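Long-range contacts in LysR family transcriptional regulator (Vibrio vulnificus, PDB 5X0O), which probably acts as a LysR-family DNA-binding transcription factor, this chain being its substrate-binding domain, which in relatives senses effectors: residues I9-P14 against I36-T41; L111-I116 against V123-R128. All coordinates share one frame; numbering follows the deposited sequence.

Contact 1: I9-P14 against I36-T41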
ATOM      1  N   ILE A   9     -21.630   3.905   0.137  1.00 29.23           N
ATOM      2  CA  ILE A   9     -21.081   4.717   1.217  1.00 29.14           C
ATOM      3  C   ILE A   9     -19.679   5.134   0.801  1.00 27.45           C
ATOM      4  O   ILE A   9     -18.832   4.279   0.512  1.00 29.99           O
ATOM      5  CB  ILE A   9     -21.059   3.962   2.554  1.00 31.86           C
ATOM      6  CG1 ILE A   9     -22.467   3.518   2.934  1.00 33.08           C
ATOM      7  CG2 ILE A   9     -20.493   4.845   3.648  1.00 35.49           C
ATOM      8  CD1 ILE A   9     -22.547   2.952   4.320  1.00 37.38           C
ATOM      9  N   LYS A  10     -19.437   6.442   0.760  1.00 20.25           N
ATOM     10  CA  LYS A  10     -18.176   7.000   0.285  1.00 25.01           C
ATOM     11  C   LYS A  10     -17.345   7.419   1.495  1.00 27.68           C
ATOM     12  O   LYS A  10     -17.709   8.362   2.207  1.00 28.75           O
ATOM     13  CB  LYS A  10     -18.440   8.180  -0.648  1.00 26.83           C
ATOM     14  CG  LYS A  10     -17.269   8.572  -1.526  1.00 32.58           C
ATOM     15  CD  LYS A  10     -17.696   9.563  -2.600  1.00 39.74           C
ATOM     16  CE  LYS A  10     -16.526   9.940  -3.494  1.00 44.47           C
ATOM     17  NZ  LYS A  10     -15.801   8.731  -3.985  1.00 46.53           N
ATOM     18  N   ILE A  11     -16.232   6.721   1.731  1.00 25.44           N
ATOM     19  CA  ILE A  11     -15.393   6.975   2.895  1.00 27.93           C
ATOM     20  C   ILE A  11     -13.950   7.217   2.464  1.00 27.16           C
ATOM     21  O   ILE A  11     -13.503   6.751   1.411  1.00 20.90           O
ATOM     22  CB  ILE A  11     -15.468   5.823   3.923  1.00 29.34           C
ATOM     23  CG1 ILE A  11     -14.710   4.597   3.426  1.00 33.19           C
ATOM     24  CG2 ILE A  11     -16.904   5.436   4.199  1.00 30.45           C
ATOM     25  CD1 ILE A  11     -14.602   3.504   4.464  1.00 36.60           C
ATOM     26  N   SER A  12     -13.224   7.961   3.297  1.00 29.30           N
ATOM     27  CA  SER A  12     -11.818   8.277   3.079  1.00 28.03           C
ATOM     28  C   SER A  12     -11.036   7.914   4.333  1.00 27.59           C
ATOM     29  O   SER A  12     -11.453   8.253   5.444  1.00 29.42           O
ATOM     30  CB  SER A  12     -11.627   9.762   2.743  1.00 26.24           C
ATOM     31  OG  SER A  12     -10.270  10.147   2.869  1.00 32.83           O
ATOM     32  N   THR A  13      -9.914   7.232   4.155  1.00 27.03           N
ATOM     33  CA  THR A  13      -9.081   6.753   5.246  1.00 22.05           C
ATOM     34  C   THR A  13      -7.649   7.215   5.038  1.00 44.55           C
ATOM     35  O   THR A  13      -7.237   7.497   3.907  1.00 24.37           O
ATOM     36  CB  THR A  13      -9.120   5.220   5.345  1.00 26.09           C
ATOM     37  OG1 THR A  13      -8.790   4.646   4.074  1.00 26.67           O
ATOM     38  CG2 THR A  13     -10.499   4.744   5.772  1.00 28.58           C
ATOM     39  N   PRO A  14      -6.864   7.317   6.116  1.00 41.12           N
ATOM     40  CA  PRO A  14      -5.454   7.696   5.964  1.00 44.54           C
ATOM     41  C   PRO A  14      -4.678   6.648   5.181  1.00 45.81           C
ATOM     42  O   PRO A  14      -4.973   5.452   5.234  1.00 43.16           O
ATOM     43  CB  PRO A  14      -4.952   7.804   7.409  1.00 45.74           C
ATOM     44  CG  PRO A  14      -5.938   7.038   8.222  1.00 41.51           C
ATOM     45  CD  PRO A  14      -7.251   7.199   7.531  1.00 35.32           C
ATOM     46  N   ILE A  36     -25.036  -3.508   1.615  1.00 26.19           N
ATOM     47  CA  ILE A  36     -24.438  -2.179   1.575  1.00 22.34           C
ATOM     48  C   ILE A  36     -23.157  -2.224   0.751  1.00 28.01           C
ATOM     49  O   ILE A  36     -22.340  -3.142   0.891  1.00 30.09           O
ATOM     50  CB  ILE A  36     -24.174  -1.663   3.002  1.00 21.29           C
ATOM     51  CG1 ILE A  36     -25.482  -1.641   3.801  1.00 26.82           C
ATOM     52  CG2 ILE A  36     -23.540  -0.282   2.972  1.00 19.23           C
ATOM     53  CD1 ILE A  36     -25.396  -0.880   5.110  1.00 30.70           C
ATOM     54  N   ASN A  37     -22.987  -1.235  -0.120  1.00 30.55           N
ATOM     55  CA  ASN A  37     -21.785  -1.095  -0.928  1.00 25.92           C
ATOM     56  C   ASN A  37     -20.916   0.017  -0.360  1.00 26.99           C
ATOM     57  O   ASN A  37     -21.423   1.047   0.095  1.00 31.04           O
ATOM     58  CB  ASN A  37     -22.124  -0.792  -2.389  1.00 25.35           C
ATOM     59  CG  ASN A  37     -23.152  -1.746  -2.958  1.00 27.73           C
ATOM     60  OD1 ASN A  37     -22.857  -2.911  -3.226  1.00 26.57           O
ATOM     61  ND2 ASN A  37     -24.372  -1.254  -3.144  1.00 28.08           N
ATOM     62  N   ILE A  38     -19.604  -0.195  -0.390  1.00 28.13           N
ATOM     63  CA  ILE A  38     -18.637   0.734   0.177  1.00 30.88           C
ATOM     64  C   ILE A  38     -17.679   1.171  -0.921  1.00 31.08           C
ATOM     65  O   ILE A  38     -17.183   0.337  -1.687  1.00 27.09           O
ATOM     66  CB  ILE A  38     -17.875   0.097   1.356  1.00 25.22           C
ATOM     67  CG1 ILE A  38     -18.756   0.090   2.605  1.00 26.28           C
ATOM     68  CG2 ILE A  38     -16.561   0.830   1.612  1.00 24.14           C
ATOM     69  CD1 ILE A  38     -18.054  -0.418   3.844  1.00 30.33           C
ATOM     70  N   GLU A  39     -17.435   2.478  -1.007  1.00 34.21           N
ATOM     71  CA  GLU A  39     -16.427   3.041  -1.899  1.00 36.46           C
ATOM     72  C   GLU A  39     -15.370   3.716  -1.030  1.00 35.92           C
ATOM     73  O   GLU A  39     -15.660   4.704  -0.347  1.00 42.76           O
ATOM     74  CB  GLU A  39     -17.048   4.020  -2.894  1.00 40.76           C
ATOM     75  CG  GLU A  39     -16.653   3.742  -4.344  1.00 53.47           C
ATOM     76  CD  GLU A  39     -17.687   4.225  -5.353  1.00 60.42           C
ATOM     77  OE1 GLU A  39     -18.670   3.492  -5.614  1.00 59.06           O
ATOM     78  OE2 GLU A  39     -17.517   5.342  -5.890  1.00 62.78           O
ATOM     79  N   LEU A  40     -14.155   3.178  -1.054  1.00 23.20           N
ATOM     80  CA  LEU A  40     -13.086   3.600  -0.162  1.00 20.42           C
ATOM     81  C   LEU A  40     -11.962   4.256  -0.954  1.00 28.10           C
ATOM     82  O   LEU A  40     -11.591   3.782  -2.031  1.00 27.77           O
ATOM     83  CB  LEU A  40     -12.546   2.407   0.628  1.00 19.59           C
ATOM     84  CG  LEU A  40     -11.229   2.588   1.381  1.00 34.15           C
ATOM     85  CD1 LEU A  40     -11.365   3.667   2.437  1.00 35.53           C
ATOM     86  CD2 LEU A  40     -10.788   1.274   2.008  1.00 33.01           C
ATOM     87  N   THR A  41     -11.420   5.346  -0.412  1.00 22.56           N
ATOM     88  CA  THR A  41     -10.322   6.069  -1.049  1.00 27.42           C
ATOM     89  C   THR A  41      -9.264   6.357   0.005  1.00 26.85           C
ATOM     90  O   THR A  41      -9.498   7.156   0.916  1.00 27.86           O
ATOM     91  CB  THR A  41     -10.809   7.368  -1.693  1.00 32.72           C
ATOM     92  OG1 THR A  41     -12.028   7.125  -2.408  1.00 44.15           O
ATOM     93  CG2 THR A  41      -9.760   7.912  -2.652  1.00 28.00           C
TER
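Ile11 and Leu40 meet on the face of a parallel strand pair that also carries Ile9 and Ile38; CG1 of Ile11 lies 3.6 Å from CD1 of Leu40, and the two side chains slant across each other. Thr13 runs at about a right angle to the leucine, and both its OG1 (3.2 Å) and its CG2 (3.6 Å) lie on Leu40 CD1. With chi1 at 53°, Thr13 OG1 sits between its own N and carbonyl carbon, its polar partner being Thr18 OG1. CD1 of Ile9 reaches CG2 of Ile36 (3.6 Å). Helix 23-32 covers Ile11, Ile36 and Ile38, helix 192-202 packs on Ile9, and Phe131 of the neighbouring subunit on Leu40. Lys10, Ser12, Glu39 and Thr41 occupy the other face, where Lys10 NZ stops 4.2 Å from Glu39 OE2, beyond a salt bridge.

Five backbone bonds link Ile9, Ile11 and Thr13 with Asn37, Glu39 and Thr41. Glu39 N to Ile9 O is short and straight (2.7 Å, 176° at the hydrogen), whereas Thr13 N approaches Thr41 O from above the carbonyl plane. The ladder thus uses alternate N-H and C=O groups of strand 9-14; Lys10 and Ser12 turn theirs to Asp55 and strand 56-60, while Lys10 and Glu39 can attract each other only at longer range.

Contact 2: L111-I116 against V123-R128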
ATOM      1  N   LEU A 111       9.014  12.152   6.269  1.00 36.42           N
ATOM      2  CA  LEU A 111      10.319  12.552   5.756  1.00 34.90           C
ATOM      3  C   LEU A 111      11.049  13.479   6.717  1.00 36.39           C
ATOM      4  O   LEU A 111      12.280  13.564   6.662  1.00 38.54           O
ATOM      5  CB  LEU A 111      10.173  13.228   4.395  1.00 31.44           C
ATOM      6  CG  LEU A 111       9.778  12.318   3.233  1.00 30.50           C
ATOM      7  CD1 LEU A 111       9.809  13.093   1.928  1.00 32.64           C
ATOM      8  CD2 LEU A 111      10.703  11.116   3.169  1.00 27.87           C
ATOM      9  N   LYS A 112      10.319  14.173   7.583  1.00 41.34           N
ATOM     10  CA  LYS A 112      10.892  15.043   8.607  1.00 46.23           C
ATOM     11  C   LYS A 112      10.639  14.392   9.959  1.00 43.78           C
ATOM     12  O   LYS A 112       9.487  14.260  10.385  1.00 43.09           O
ATOM     13  CB  LYS A 112      10.276  16.440   8.544  1.00 49.86           C
ATOM     14  CG  LYS A 112      10.866  17.443   9.522  1.00 46.02           C
ATOM     15  CD  LYS A 112      10.124  18.770   9.450  1.00 46.86           C
ATOM     16  CE  LYS A 112      10.843  19.854  10.237  1.00 51.83           C
ATOM     17  NZ  LYS A 112       9.915  20.910  10.735  1.00 54.15           N
ATOM     18  N   TRP A 113      11.710  13.980  10.631  1.00 40.40           N
ATOM     19  CA  TRP A 113      11.602  13.308  11.919  1.00 37.81           C
ATOM     20  C   TRP A 113      11.684  14.357  13.021  1.00 34.57           C
ATOM     21  O   TRP A 113      12.739  14.962  13.232  1.00 34.64           O
ATOM     22  CB  TRP A 113      12.703  12.264  12.083  1.00 40.46           C
ATOM     23  CG  TRP A 113      12.619  11.108  11.135  1.00 40.50           C
ATOM     24  CD1 TRP A 113      11.661  10.885  10.187  1.00 39.47           C
ATOM     25  CD2 TRP A 113      13.537  10.012  11.044  1.00 40.24           C
ATOM     26  NE1 TRP A 113      11.927   9.716   9.512  1.00 35.09           N
ATOM     27  CE2 TRP A 113      13.073   9.161  10.019  1.00 39.00           C
ATOM     28  CE3 TRP A 113      14.705   9.666  11.731  1.00 38.01           C
ATOM     29  CZ2 TRP A 113      13.738   7.986   9.667  1.00 37.25           C
ATOM     30  CZ3 TRP A 113      15.363   8.502  11.378  1.00 34.24           C
ATOM     31  CH2 TRP A 113      14.879   7.676  10.356  1.00 33.66           C
ATOM     32  N   THR A 114      10.577  14.576  13.718  1.00 28.07           N
ATOM     33  CA  THR A 114      10.537  15.466  14.876  1.00 27.79           C
ATOM     34  C   THR A 114      10.418  14.571  16.104  1.00 26.38           C
ATOM     35  O   THR A 114       9.329  14.097  16.435  1.00 31.26           O
ATOM     36  CB  THR A 114       9.386  16.465  14.774  1.00 33.74           C
ATOM     37  OG1 THR A 114       9.460  17.155  13.520  1.00 34.24           O
ATOM     38  CG2 THR A 114       9.463  17.481  15.904  1.00 25.29           C
ATOM     39  N   LEU A 115      11.545  14.339  16.772  1.00 27.23           N
ATOM     40  CA  LEU A 115      11.651  13.371  17.854  1.00 34.64           C
ATOM     41  C   LEU A 115      11.726  14.085  19.196  1.00 40.00           C
ATOM     42  O   LEU A 115      12.501  15.033  19.357  1.00 43.79           O
ATOM     43  CB  LEU A 115      12.879  12.485  17.650  1.00 35.08           C
ATOM     44  CG  LEU A 115      12.951  11.811  16.281  1.00 31.74           C
ATOM     45  CD1 LEU A 115      14.268  11.082  16.148  1.00 34.85           C
ATOM     46  CD2 LEU A 115      11.775  10.860  16.086  1.00 23.26           C
ATOM     47  N   ILE A 116      10.926  13.626  20.157  1.00 38.73           N
ATOM     48  CA  ILE A 116      10.861  14.200  21.497  1.00 39.50           C
ATOM     49  C   ILE A 116      11.178  13.107  22.506  1.00 38.53           C
ATOM     50  O   ILE A 116      10.661  11.990  22.401  1.00 42.50           O
ATOM     51  CB  ILE A 116       9.477  14.816  21.785  1.00 45.02           C
ATOM     52  CG1 ILE A 116       9.113  15.832  20.703  1.00 52.86           C
ATOM     53  CG2 ILE A 116       9.481  15.516  23.109  1.00 44.10           C
ATOM     54  CD1 ILE A 116       8.108  15.285  19.648  1.00 53.09           C
ATOM     55  N   VAL A 123      14.188  17.064  18.909  1.00 39.11           N
ATOM     56  CA  VAL A 123      15.275  16.937  17.944  1.00 37.73           C
ATOM     57  C   VAL A 123      14.666  16.628  16.582  1.00 39.23           C
ATOM     58  O   VAL A 123      13.897  15.670  16.447  1.00 34.79           O
ATOM     59  CB  VAL A 123      16.281  15.845  18.351  1.00 35.22           C
ATOM     60  CG1 VAL A 123      17.235  15.545  17.206  1.00 33.65           C
ATOM     61  CG2 VAL A 123      17.051  16.269  19.594  1.00 35.87           C
ATOM     62  N   VAL A 124      15.011  17.434  15.579  1.00 42.98           N
ATOM     63  CA  VAL A 124      14.474  17.302  14.228  1.00 42.13           C
ATOM     64  C   VAL A 124      15.558  16.734  13.320  1.00 46.91           C
ATOM     65  O   VAL A 124      16.709  17.189  13.357  1.00 49.69           O
ATOM     66  CB  VAL A 124      13.959  18.650  13.692  1.00 39.47           C
ATOM     67  CG1 VAL A 124      13.683  18.563  12.190  1.00 33.74           C
ATOM     68  CG2 VAL A 124      12.707  19.075  14.446  1.00 39.78           C
ATOM     69  N   ASN A 125      15.191  15.744  12.509  1.00 46.59           N
ATOM     70  CA  ASN A 125      16.089  15.146  11.527  1.00 43.71           C
ATOM     71  C   ASN A 125      15.515  15.359  10.132  1.00 42.18           C
ATOM     72  O   ASN A 125      14.429  14.858   9.822  1.00 42.81           O
ATOM     73  CB  ASN A 125      16.291  13.654  11.797  1.00 42.98           C
ATOM     74  CG  ASN A 125      17.311  13.026  10.862  1.00 43.66           C
ATOM     75  OD1 ASN A 125      17.043  12.822   9.677  1.00 42.25           O
ATOM     76  ND2 ASN A 125      18.487  12.712  11.393  1.00 44.07           N
ATOM     77  N   VAL A 126      16.245  16.095   9.297  1.00 40.06           N
ATOM     78  CA  VAL A 126      15.852  16.319   7.913  1.00 37.51           C
ATOM     79  C   VAL A 126      16.929  15.745   7.003  1.00 42.71           C
ATOM     80  O   VAL A 126      17.138  16.229   5.884  1.00 44.30           O
ATOM     81  CB  VAL A 126      15.621  17.813   7.619  1.00 37.12           C
ATOM     82  CG1 VAL A 126      14.286  18.271   8.197  1.00 36.35           C
ATOM     83  CG2 VAL A 126      16.770  18.648   8.171  1.00 33.81           C
ATOM     84  N   ASP A 127      17.623  14.715   7.483  1.00 42.31           N
ATOM     85  CA  ASP A 127      18.651  14.070   6.681  1.00 40.72           C
ATOM     86  C   ASP A 127      18.038  13.421   5.448  1.00 43.08           C
ATOM     87  O   ASP A 127      16.882  12.991   5.450  1.00 45.63           O
ATOM     88  CB  ASP A 127      19.389  13.009   7.497  1.00 41.37           C
ATOM     89  CG  ASP A 127      20.358  13.604   8.491  1.00 46.43           C
ATOM     90  OD1 ASP A 127      20.724  14.788   8.338  1.00 50.32           O
ATOM     91  OD2 ASP A 127      20.761  12.879   9.425  1.00 49.52           O
ATOM     92  N   ARG A 128      18.829  13.357   4.383  1.00 43.21           N
ATOM     93  CA  ARG A 128      18.433  12.633   3.186  1.00 39.99           C
ATOM     94  C   ARG A 128      18.627  11.144   3.442  1.00 38.94           C
ATOM     95  O   ARG A 128      19.734  10.705   3.773  1.00 39.36           O
ATOM     96  CB  ARG A 128      19.249  13.110   1.985  1.00 44.42           C
ATOM     97  CG  ARG A 128      19.362  12.111   0.850  1.00 51.17           C
ATOM     98  CD  ARG A 128      19.987  12.753  -0.380  1.00 59.72           C
ATOM     99  NE  ARG A 128      21.002  11.901  -0.993  1.00 65.23           N
ATOM    100  CZ  ARG A 128      21.819  12.297  -1.965  1.00 68.88           C
ATOM    101  NH1 ARG A 128      22.717  11.458  -2.465  1.00 70.12           N
ATOM    102  NH2 ARG A 128      21.741  13.534  -2.432  1.00 70.76           N
TER
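Trp113 and Asn125 face one another as a hydrogen-bonded antiparallel pair, their CB atoms 3.9 Å apart on the face that also carries Leu115 and Val123. Asn125 N donates to Trp113 O at 2.7 Å, lying in the carbonyl plane, and Trp113 N returns the bond to Asn125 O at 3.0 Å. Leu115 and Val123 repeat this two-way pairing two residues further along. Between these pairs stand Thr114 and Val124, a non-hydrogen-bonded pair whose side chains run side by side; CG2 of Val124 lies 3.9 Å from Thr114 CG2. The other branch of the valine, Val124 CG1, is placed opposite its own backbone N (chi1 168°) and meets CE of Lys112 at 3.7 Å. Lys112 CG lies 3.8 Å from Val126 CG1, so the extended lysine runs its aliphatic stem against both valines.

Further out, the asparagine head is held by two kinds of donor. Asn125 OD1 accepts from Asp127 N (3.0 Å), which comes from well above the amide plane. It also accepts from Lys106 NZ, an ammonium group bound in addition by the carbonyls of Leu111 and Asp127; Lys106 makes a cation-pi contact with Trp113 too, tying both segments together. Trp113, Leu115 and Asn125 are buried, with Leu80 and Leu151 on the first two and Leu104 on Trp113 and Asn125, whereas Lys112, Val124 and Val126 are exposed. The arrangement is a two-stranded antiparallel beta hairpin, and where strand 122-125 ends the chain bends through an Asx turn built on Asn125.

Overall arrangement
Contact 1 closes before contact 2 opens along the chain, their centres 33 Å and their nearest atoms about 15 Å apart. Contact 1 belongs to the large mixed sheet, where strand 9-14 sits between strands 38-43 and 56-60; contact 2 is a separate hairpin packed against strands 69-82, 104-107 and 149-153 of that sheet. Both belong to the LysR substrate-binding domain, of periplasmic-binding-protein type, whose two lobes flank an effector cleft in the family; they lie on opposite sides of the chain's centre, consistent with one in each lobe. Asn37 packs against Gly129 of the second subunit, so contact 1 lies at the interface, while contact 2 reaches it only through Arg128 at the end of its second segment.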